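Local coordinates for protein type IV pilin structural subunit (Pseudomonas aeruginosa, PDB 3JYZ) that serves as the major structural subunit of the type IV pilus, probably assembling through a helical N-terminal spine into thin surface filaments, at residues N86-S91 with W117-A122; R38-W43 with V60-G65; E13-A18 with I72-D77; V79-A84 with G138-E143. All blocks are in the same frame, centred on the assembly; numbering follows the deposited sequence.

Contact 1: N86-S91 with W117-A122; sequences NTLILS and WACTSA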
# COMPACT_ATOMS: atom_id res chain seq x y z
N ASN A 86 -12.86 -3.38 -3.09
CA ASN A 86 -12.40 -2.00 -3.21
C ASN A 86 -11.09 -1.65 -2.52
O ASN A 86 -10.80 -0.47 -2.31
CB ASN A 86 -13.52 -1.03 -2.81
CG ASN A 86 -13.88 -1.14 -1.35
OD1 ASN A 86 -13.70 -2.18 -0.73
ND2 ASN A 86 -14.39 -0.04 -0.78
N THR A 87 -10.29 -2.66 -2.18
CA THR A 87 -9.02 -2.36 -1.51
C THR A 87 -7.80 -2.89 -2.23
O THR A 87 -7.85 -3.95 -2.89
CB THR A 87 -8.97 -2.87 -0.05
OG1 THR A 87 -8.92 -4.30 -0.04
CG2 THR A 87 -10.19 -2.40 0.73
N LEU A 88 -6.72 -2.13 -2.10
CA LEU A 88 -5.39 -2.58 -2.47
C LEU A 88 -4.51 -2.54 -1.22
O LEU A 88 -4.71 -1.70 -0.34
CB LEU A 88 -4.79 -1.67 -3.53
CG LEU A 88 -5.43 -1.67 -4.92
CD1 LEU A 88 -4.67 -0.72 -5.85
CD2 LEU A 88 -5.46 -3.10 -5.48
N ILE A 89 -3.53 -3.44 -1.17
CA ILE A 89 -2.57 -3.49 -0.08
C ILE A 89 -1.17 -3.20 -0.62
O ILE A 89 -0.77 -3.78 -1.63
CB ILE A 89 -2.55 -4.87 0.60
CG1 ILE A 89 -3.97 -5.32 0.98
CG2 ILE A 89 -1.61 -4.85 1.81
CD1 ILE A 89 -4.66 -4.42 1.95
N LEU A 90 -0.46 -2.28 0.02
CA LEU A 90 0.94 -2.01 -0.31
C LEU A 90 1.80 -2.47 0.87
O LEU A 90 1.68 -1.93 1.97
CB LEU A 90 1.18 -0.52 -0.58
CG LEU A 90 0.20 0.17 -1.53
CD1 LEU A 90 0.57 1.65 -1.76
CD2 LEU A 90 0.10 -0.55 -2.86
N SER A 91 2.67 -3.44 0.63
CA SER A 91 3.46 -4.06 1.69
C SER A 91 4.94 -3.74 1.49
O SER A 91 5.49 -4.04 0.43
CB SER A 91 3.25 -5.58 1.67
OG SER A 91 1.88 -5.91 1.87
N TRP A 117 8.30 -2.07 -2.42
CA TRP A 117 6.88 -2.20 -2.14
C TRP A 117 6.22 -3.19 -3.08
O TRP A 117 6.45 -3.17 -4.29
CB TRP A 117 6.19 -0.84 -2.29
CG TRP A 117 6.56 0.14 -1.22
CD1 TRP A 117 7.62 1.01 -1.22
CD2 TRP A 117 5.85 0.38 -0.00
NE1 TRP A 117 7.61 1.77 -0.07
CE2 TRP A 117 6.53 1.40 0.70
CE3 TRP A 117 4.70 -0.17 0.57
CZ2 TRP A 117 6.11 1.87 1.94
CZ3 TRP A 117 4.27 0.30 1.80
CH2 TRP A 117 4.98 1.31 2.47
N ALA A 118 5.39 -4.06 -2.50
CA ALA A 118 4.55 -4.98 -3.25
C ALA A 118 3.11 -4.51 -3.20
O ALA A 118 2.61 -4.16 -2.12
CB ALA A 118 4.67 -6.38 -2.65
N CYS A 119 2.45 -4.46 -4.35
CA CYS A 119 1.03 -4.12 -4.39
C CYS A 119 0.21 -5.36 -4.67
O CYS A 119 0.52 -6.09 -5.61
CB CYS A 119 0.75 -3.08 -5.47
SG CYS A 119 -1.01 -2.60 -5.51
N THR A 120 -0.81 -5.62 -3.84
CA THR A 120 -1.67 -6.74 -4.06
C THR A 120 -3.18 -6.33 -4.10
O THR A 120 -3.60 -5.47 -3.42
CB THR A 120 -1.47 -7.85 -3.00
OG1 THR A 120 -1.59 -7.27 -1.72
CG2 THR A 120 -0.12 -8.49 -3.14
N SER A 121 -3.90 -6.97 -4.97
CA SER A 121 -5.34 -6.82 -5.10
C SER A 121 -5.95 -8.17 -4.68
O SER A 121 -5.41 -8.87 -3.93
CB SER A 121 -5.68 -6.53 -6.56
OG SER A 121 -5.32 -7.61 -7.36
N ALA A 122 -7.08 -8.51 -5.24
CA ALA A 122 -7.55 -9.86 -5.04
C ALA A 122 -6.54 -10.94 -5.52
O ALA A 122 -6.63 -12.07 -5.14
CB ALA A 122 -8.91 -10.03 -5.75
O HOH W 1 0.85 -6.10 -0.67
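Ile89 and Thr120 face each other as a hydrogen-bonded antiparallel pair, Ser91 and Ala118 form the next one, and four nearly straight backbone bonds join the two strands. Ile89 N gives to Thr120 O at 3.0 Å, and Thr120 N answers to Ile89 O at 2.9 Å. In the second pair Ser91 N lies 2.8 Å from Ala118 O. Between these pairs Leu90 and Cys119 make the non-hydrogen-bonded pair, with their CA atoms 4.6 Å apart.

The polar side-chain contacts gather on the face of Ile89, Ser91, Ala118 and Thr120. A water bonded to Ser91 OG donates to Ile89 O and Thr120 OG1, giving Ile89 O a second donor. Thr120 OG1, set between its own N and carbonyl carbon (chi1 53°), lies 3.5 Å from Ile89 CB and also bonds to Ala136 O.

Apolar contacts lie on the other face. Cys119 SG, anti to the backbone N (chi1 -179°), meets Leu90 CD2 at 3.5 Å and Leu88 CD1 at 4.1 Å before continuing into the disulfide with Cys149, which closes the C-terminal loop of the pilin. Trp117 CE3 packs 3.7 Å from Leu90 CB. Separately, the Leu90 carbonyl oxygen lies at the edge of the indole, near its plane.

Strand 87-95 is thus an inner strand of the sheet, since Leu88 and Leu90 bond through their backbones to Ile72 and Ile70 of strand 70-74. Helix 4-28 covers the leucine face with Val11, Leu15 and Ala18, while Met135 and Phe132 pack on the other.

Contact 2: R38-W43 with V60-G65; sequences RATTTW and VLMDAG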
# COMPACT_ATOMS: atom_id res chain seq x y z
N ARG A 38 5.92 6.25 15.02
CA ARG A 38 5.61 7.67 14.93
C ARG A 38 5.09 8.03 13.54
O ARG A 38 4.14 8.80 13.41
CB ARG A 38 6.85 8.51 15.26
CG ARG A 38 6.60 10.01 15.24
CD ARG A 38 7.59 10.74 16.13
NE ARG A 38 8.96 10.62 15.64
CZ ARG A 38 9.87 9.79 16.14
NH1 ARG A 38 9.55 9.00 17.16
NH2 ARG A 38 11.09 9.74 15.63
N ALA A 39 5.71 7.47 12.51
CA ALA A 39 5.31 7.73 11.13
C ALA A 39 3.87 7.25 10.89
O ALA A 39 3.08 7.92 10.24
CB ALA A 39 6.28 7.07 10.16
N THR A 40 3.56 6.07 11.42
CA THR A 40 2.20 5.54 11.34
C THR A 40 1.20 6.52 11.96
O THR A 40 0.16 6.82 11.37
CB THR A 40 2.12 4.18 12.05
OG1 THR A 40 2.99 3.25 11.38
CG2 THR A 40 0.69 3.63 12.06
N THR A 41 1.51 7.03 13.14
CA THR A 41 0.61 7.97 13.79
C THR A 41 0.47 9.26 13.00
O THR A 41 -0.64 9.76 12.80
CB THR A 41 1.11 8.28 15.21
OG1 THR A 41 1.04 7.08 15.99
CG2 THR A 41 0.25 9.35 15.87
N THR A 42 1.59 9.80 12.54
CA THR A 42 1.60 11.04 11.77
C THR A 42 0.78 10.91 10.49
O THR A 42 -0.08 11.74 10.20
CB THR A 42 3.03 11.44 11.41
OG1 THR A 42 3.78 11.63 12.62
CG2 THR A 42 3.05 12.73 10.59
N TRP A 43 1.05 9.85 9.73
CA TRP A 43 0.33 9.66 8.48
C TRP A 43 -1.18 9.51 8.69
O TRP A 43 -1.98 10.17 8.03
CB TRP A 43 0.85 8.42 7.71
CG TRP A 43 0.07 8.25 6.46
CD1 TRP A 43 -1.02 7.44 6.27
CD2 TRP A 43 0.27 8.95 5.23
NE1 TRP A 43 -1.50 7.59 4.98
CE2 TRP A 43 -0.73 8.52 4.33
CE3 TRP A 43 1.19 9.91 4.81
CZ2 TRP A 43 -0.82 9.01 3.03
CZ3 TRP A 43 1.10 10.40 3.52
CH2 TRP A 43 0.10 9.95 2.64
N VAL A 60 -6.28 6.07 2.81
CA VAL A 60 -4.97 5.45 2.60
C VAL A 60 -4.39 5.36 4.00
O VAL A 60 -3.94 6.36 4.55
CB VAL A 60 -4.08 6.34 1.73
CG1 VAL A 60 -2.71 5.70 1.53
CG2 VAL A 60 -4.76 6.63 0.38
N LEU A 61 -4.43 4.17 4.59
CA LEU A 61 -4.09 4.04 6.01
C LEU A 61 -2.95 3.05 6.25
O LEU A 61 -2.93 1.96 5.66
CB LEU A 61 -5.32 3.62 6.82
CG LEU A 61 -6.36 4.73 7.00
CD1 LEU A 61 -7.66 4.14 7.53
CD2 LEU A 61 -5.85 5.84 7.92
N MSE A 62 -2.04 3.43 7.13
CA MSE A 62 -0.99 2.52 7.57
C MSE A 62 -1.50 1.64 8.70
O MSE A 62 -2.26 2.08 9.56
CB MSE A 62 0.23 3.29 8.04
CG MSE A 62 0.91 4.03 6.92
SE MSE A 62 2.44 5.08 7.51
CE MSE A 62 3.59 3.67 8.16
N ASP A 63 -1.09 0.38 8.69
CA ASP A 63 -1.55 -0.58 9.68
C ASP A 63 -1.40 -0.02 11.10
O ASP A 63 -0.34 0.49 11.45
CB ASP A 63 -0.74 -1.86 9.51
CG ASP A 63 -1.18 -2.95 10.44
OD1 ASP A 63 -0.70 -2.98 11.59
OD2 ASP A 63 -1.98 -3.81 10.01
N ALA A 64 -2.45 -0.14 11.90
CA ALA A 64 -2.43 0.45 13.24
C ALA A 64 -1.44 -0.24 14.16
O ALA A 64 -1.04 0.32 15.18
CB ALA A 64 -3.84 0.44 13.85
N GLY A 65 -1.03 -1.45 13.79
CA GLY A 65 -0.04 -2.19 14.55
C GLY A 65 1.38 -1.87 14.13
O GLY A 65 2.32 -2.60 14.47
O HOH W 2 1.99 1.06 10.04
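Met62, a selenomethionine, lays its selenium beside the indole of Trp43, with SE 3.7 Å from Trp43 CB. This is a Met-aromatic contact of oblique kind: SE stands 4.8 Å from the centroid of the five-membered ring, and the two side chains cross at about a right angle. The Met62 chain bends at its last torsion (chi3 63°), which carries CE to the helix, 3.3 Å from Thr40 OG1.

Beyond the selenium the indole runs on to the strand. Its NE1 donates to Val60 O over 2.8 Å with an N-H...O angle of 157°; the acceptor lies close to the ring plane, while the donor itself sits above the plane of the carbonyl. Val60 CG1 touches the benzene part of the same indole, 4.1 Å from Trp43 CZ2.

Nearer the end of the strand Thr40 divides its two branches. CG2 comes to 3.4 Å from Asp63 O, and OG1 accepts a hydrogen bond from a water that also donates to that carbonyl. The hydroxyl is bonded to Leu36 O of its own helix as well. Asp63 turns away and closes an Asx turn through OD1 to Gly65 N.

Ala21, Met24 and Ile25 of helix 4-28 and Ile70 of strand 70-74 are among the neighbours. Helix 33-49, which follows helix 4-28 in the chain, runs nearly antiparallel to the end of strand 57-62, 155° between the short axes. The chemistry implies a mainly apolar seam with two polar links, one direct indole bond to a backbone carbonyl and one through a water.

Contact 3: E13-A18 with I72-D77; sequences EGLVLA and ITYVAD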
# COMPACT_ATOMS: atom_id res chain seq x y z
N GLU A 13 -4.97 6.22 -9.80
CA GLU A 13 -4.92 7.43 -9.02
C GLU A 13 -4.66 7.23 -7.60
O GLU A 13 -3.97 8.00 -7.03
CB GLU A 13 -6.18 8.27 -9.25
CG GLU A 13 -6.19 8.76 -10.68
CD GLU A 13 -6.22 10.29 -10.83
OE1 GLU A 13 -5.25 10.90 -11.41
OE2 GLU A 13 -7.26 10.87 -10.37
N GLY A 14 -5.27 6.21 -6.98
CA GLY A 14 -5.05 5.89 -5.59
C GLY A 14 -3.61 5.54 -5.27
O GLY A 14 -3.10 5.85 -4.19
N LEU A 15 -2.94 4.88 -6.20
CA LEU A 15 -1.55 4.53 -6.00
C LEU A 15 -0.71 5.79 -5.91
O LEU A 15 0.19 5.90 -5.09
CB LEU A 15 -1.06 3.61 -7.12
CG LEU A 15 -1.72 2.23 -7.10
CD1 LEU A 15 -1.29 1.43 -8.32
CD2 LEU A 15 -1.36 1.49 -5.83
N VAL A 16 -1.02 6.77 -6.76
CA VAL A 16 -0.30 8.03 -6.74
C VAL A 16 -0.52 8.75 -5.40
O VAL A 16 0.39 9.36 -4.84
CB VAL A 16 -0.72 8.91 -7.94
CG1 VAL A 16 -0.09 10.29 -7.84
CG2 VAL A 16 -0.32 8.23 -9.24
N LEU A 17 -1.74 8.65 -4.88
CA LEU A 17 -2.09 9.25 -3.59
C LEU A 17 -1.30 8.65 -2.41
O LEU A 17 -1.11 9.31 -1.38
CB LEU A 17 -3.60 9.09 -3.38
CG LEU A 17 -4.45 10.13 -2.63
CD1 LEU A 17 -4.37 11.51 -3.25
CD2 LEU A 17 -5.91 9.66 -2.57
N ALA A 18 -0.84 7.41 -2.56
CA ALA A 18 -0.04 6.76 -1.52
C ALA A 18 1.46 7.09 -1.58
O ALA A 18 2.20 6.78 -0.65
CB ALA A 18 -0.25 5.25 -1.57
N ILE A 72 -5.27 0.88 0.78
CA ILE A 72 -6.00 1.90 0.06
C ILE A 72 -7.42 1.39 -0.14
O ILE A 72 -7.63 0.30 -0.69
CB ILE A 72 -5.41 2.16 -1.32
CG1 ILE A 72 -3.93 2.52 -1.21
CG2 ILE A 72 -6.20 3.25 -2.04
CD1 ILE A 72 -3.24 2.57 -2.57
N THR A 73 -8.39 2.17 0.34
CA THR A 73 -9.80 1.85 0.18
C THR A 73 -10.41 2.82 -0.81
O THR A 73 -10.31 4.03 -0.66
CB THR A 73 -10.53 1.94 1.54
OG1 THR A 73 -9.95 1.01 2.45
CG2 THR A 73 -12.03 1.65 1.37
N TYR A 74 -11.05 2.28 -1.86
CA TYR A 74 -11.62 3.11 -2.91
C TYR A 74 -13.11 3.36 -2.70
O TYR A 74 -13.78 2.56 -2.07
CB TYR A 74 -11.42 2.41 -4.26
CG TYR A 74 -9.98 2.41 -4.65
CD1 TYR A 74 -9.45 3.46 -5.38
CD2 TYR A 74 -9.12 1.39 -4.25
CE1 TYR A 74 -8.12 3.49 -5.73
CE2 TYR A 74 -7.78 1.41 -4.59
CZ TYR A 74 -7.29 2.46 -5.34
OH TYR A 74 -5.96 2.52 -5.70
N VAL A 75 -13.60 4.49 -3.21
CA VAL A 75 -15.03 4.75 -3.20
C VAL A 75 -15.63 3.95 -4.35
O VAL A 75 -15.54 4.34 -5.52
CB VAL A 75 -15.35 6.25 -3.34
CG1 VAL A 75 -16.83 6.51 -3.05
CG2 VAL A 75 -14.46 7.08 -2.40
N ALA A 76 -16.20 2.80 -4.02
CA ALA A 76 -16.61 1.83 -5.03
C ALA A 76 -17.50 2.43 -6.12
O ALA A 76 -17.27 2.20 -7.30
CB ALA A 76 -17.29 0.64 -4.38
N ASP A 77 -18.49 3.23 -5.74
CA ASP A 77 -19.42 3.72 -6.76
C ASP A 77 -18.93 4.93 -7.57
O ASP A 77 -19.58 5.34 -8.53
CB ASP A 77 -20.82 3.94 -6.17
CG ASP A 77 -20.88 5.10 -5.20
OD1 ASP A 77 -19.87 5.81 -5.02
OD2 ASP A 77 -21.97 5.32 -4.62
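Apolar packing of the N-terminal helix on the antiparallel sheet, the central feature of the type IV pilin fold, is represented here by Gly14, Leu15 and Ala18 of helix 4-28 meeting Ile72 and Tyr74 of strand 70-74. The short segments run roughly antiparallel, inclined at 144°, with 9.5 Å separating the axes at closest approach. No hydrogen bond links the two segments.

Ile72 points at the helix and does its work with one methyl. The end of its chain is extended (chi2 171°), and this brings CD1 up to the helix. There CD1 lies 3.7 Å from Gly14 O, 3.9 Å from Leu15 CD2 and 4.1 Å from Ala18 CB. Leu15 comes to it at about a right angle, and both Leu15 and Ala18 go on to touch Leu90 of the next strand.

Tyr74 meets the helix at Gly14 too, on the CA of that residue, while Ile72 CD1 lies by its O. The ring comes to the Gly14 backbone obliquely, where the absence of a side chain lets the aromatic group come right up to the main chain. The phenol is fixed by a hydrogen bond to Val11 O, on the preceding turn, and Leu81, Leu88 and Val57 pack around the ring. Beside that bond, Tyr74 CE1 lies 3.9 Å from Gly14 CA, and Tyr74 OH is nearer still, 3.5 Å from the same carbon.

Contact 4: V79-A84 with G138-E143; sequences VGLPTA and GSVPQE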
# COMPACT_ATOMS: atom_id res chain seq x y z
N VAL A 79 -15.53 4.80 -8.55
CA VAL A 79 -14.50 4.14 -9.33
C VAL A 79 -15.10 3.16 -10.33
O VAL A 79 -14.64 3.06 -11.47
CB VAL A 79 -13.50 3.40 -8.41
CG1 VAL A 79 -12.46 2.66 -9.23
CG2 VAL A 79 -12.83 4.39 -7.48
N GLY A 80 -16.13 2.43 -9.89
CA GLY A 80 -16.74 1.39 -10.70
C GLY A 80 -16.46 -0.02 -10.18
O GLY A 80 -16.38 -0.97 -10.96
N LEU A 81 -16.31 -0.16 -8.87
CA LEU A 81 -15.93 -1.43 -8.26
C LEU A 81 -17.06 -2.06 -7.47
O LEU A 81 -18.00 -1.37 -7.06
CB LEU A 81 -14.75 -1.20 -7.31
CG LEU A 81 -13.45 -0.70 -7.92
CD1 LEU A 81 -12.56 -0.14 -6.82
CD2 LEU A 81 -12.75 -1.81 -8.69
N PRO A 82 -16.99 -3.38 -7.23
CA PRO A 82 -17.94 -4.03 -6.33
C PRO A 82 -17.85 -3.42 -4.93
O PRO A 82 -16.78 -2.94 -4.53
CB PRO A 82 -17.46 -5.49 -6.30
CG PRO A 82 -16.70 -5.66 -7.57
CD PRO A 82 -16.06 -4.33 -7.85
N THR A 83 -18.96 -3.44 -4.19
CA THR A 83 -19.03 -2.77 -2.90
C THR A 83 -17.96 -3.26 -1.92
O THR A 83 -17.46 -2.49 -1.10
CB THR A 83 -20.44 -2.90 -2.26
OG1 THR A 83 -20.45 -2.28 -0.97
CG2 THR A 83 -20.84 -4.35 -2.12
N ALA A 84 -17.61 -4.54 -2.01
CA ALA A 84 -16.60 -5.10 -1.11
C ALA A 84 -15.33 -5.46 -1.87
O ALA A 84 -14.46 -6.13 -1.33
CB ALA A 84 -17.15 -6.32 -0.38
N GLY A 138 -5.45 -7.90 -1.07
CA GLY A 138 -6.44 -6.85 -1.25
C GLY A 138 -7.74 -7.45 -1.78
O GLY A 138 -7.94 -8.67 -1.74
N SER A 139 -8.61 -6.59 -2.32
CA SER A 139 -9.94 -7.03 -2.75
C SER A 139 -10.42 -6.48 -4.10
O SER A 139 -11.44 -6.91 -4.62
CB SER A 139 -10.98 -6.76 -1.64
OG SER A 139 -11.12 -5.38 -1.38
N VAL A 140 -9.70 -5.52 -4.67
CA VAL A 140 -10.03 -5.08 -6.03
C VAL A 140 -9.91 -6.29 -6.98
O VAL A 140 -8.88 -6.96 -7.00
CB VAL A 140 -9.09 -3.95 -6.50
CG1 VAL A 140 -9.24 -3.70 -7.99
CG2 VAL A 140 -9.37 -2.65 -5.70
N PRO A 141 -10.97 -6.60 -7.75
CA PRO A 141 -10.85 -7.74 -8.67
C PRO A 141 -9.73 -7.49 -9.66
O PRO A 141 -9.51 -6.35 -10.08
CB PRO A 141 -12.21 -7.75 -9.40
CG PRO A 141 -13.16 -7.11 -8.40
CD PRO A 141 -12.33 -6.03 -7.74
N GLN A 142 -9.02 -8.55 -10.05
CA GLN A 142 -7.82 -8.39 -10.84
C GLN A 142 -8.06 -7.64 -12.15
O GLN A 142 -7.20 -6.87 -12.59
CB GLN A 142 -7.14 -9.74 -11.10
CG GLN A 142 -7.96 -10.63 -11.98
CD GLN A 142 -7.54 -12.08 -11.97
OE1 GLN A 142 -6.45 -12.45 -11.49
NE2 GLN A 142 -8.40 -12.93 -12.50
N GLU A 143 -9.21 -7.83 -12.78
CA GLU A 143 -9.45 -7.17 -14.06
C GLU A 143 -9.57 -5.64 -13.93
O GLU A 143 -9.54 -4.93 -14.92
CB GLU A 143 -10.67 -7.78 -14.78
CG GLU A 143 -12.02 -7.49 -14.12
CD GLU A 143 -12.46 -8.57 -13.14
OE1 GLU A 143 -11.61 -9.31 -12.61
OE2 GLU A 143 -13.69 -8.67 -12.88
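Leu81, just after Gly80 leaves helix 76-79 with positive phi (109°), is the first residue of the 79-84 loop to touch the 138-143 loop, pointing inward so that its CD2 lies 4.0 Å from Val140 CG1. The Val140 methyl is anti to its backbone N (chi1 168°) and meets Leu81 as the two side chains cross obliquely. The same Leu81 CD2 comes to 4.3 Å from Pro141 CD, and thus spans two successive residues of the second loop. Leu81 also touches Val7 of helix 4-28, Tyr74 of strand 70-74 and Phe144.

Pro82 comes next and meets Pro141 tip to tip, CG to CG at 3.9 Å. Pro82 CD is also in range of the Pro141 ring, at 4.1 Å from Pro141 CD. These are purely van der Waals contacts between two rigid rings, nearer the surface than the leucine.

At Ala84 it is the backbone that takes part. Its O lies 3.6 Å from Ser139 CB, close to the hydroxyl as well. That hydroxyl, set between the backbone N and carbonyl carbon of Ser139 (chi1 64°), has its strong partner in Thr87 OG1, which ties it to the start of strand 87-95.

The second loop falls between Cys119 and Cys149, hence within the disulfide-bonded C-terminal region. Two irregular segments in contact, with the leucine and valine buried, the prolines toward the surface and the serine at the strand, join this D-region of a type IV pilin to the connection entering the second half of its sheet.

How the contacts relate
From the N terminus, helix 4-28 supplies the first half of contact 3, which closes only when strand 70-74 returns across it. Contact 2 lies within that loop, setting helix 33-49 on strand 57-62, and touches contact 3 where Val60 meets Ala18. Contact 4 opens next and spans the rest of the sheet, with contact 1 enclosed in it, pairing strands 87-95 and 114-120. Strands 70-74 and 87-95 are neighbours, so contacts 1 and 3 share backbone bonds, and Thr87 with Ser139 joins contacts 1 and 4. No pair of contacts crosses along the chain: the helices and first strands of the N-terminal part meet the later strands and the disulfide-closed C-terminal region at the sheet.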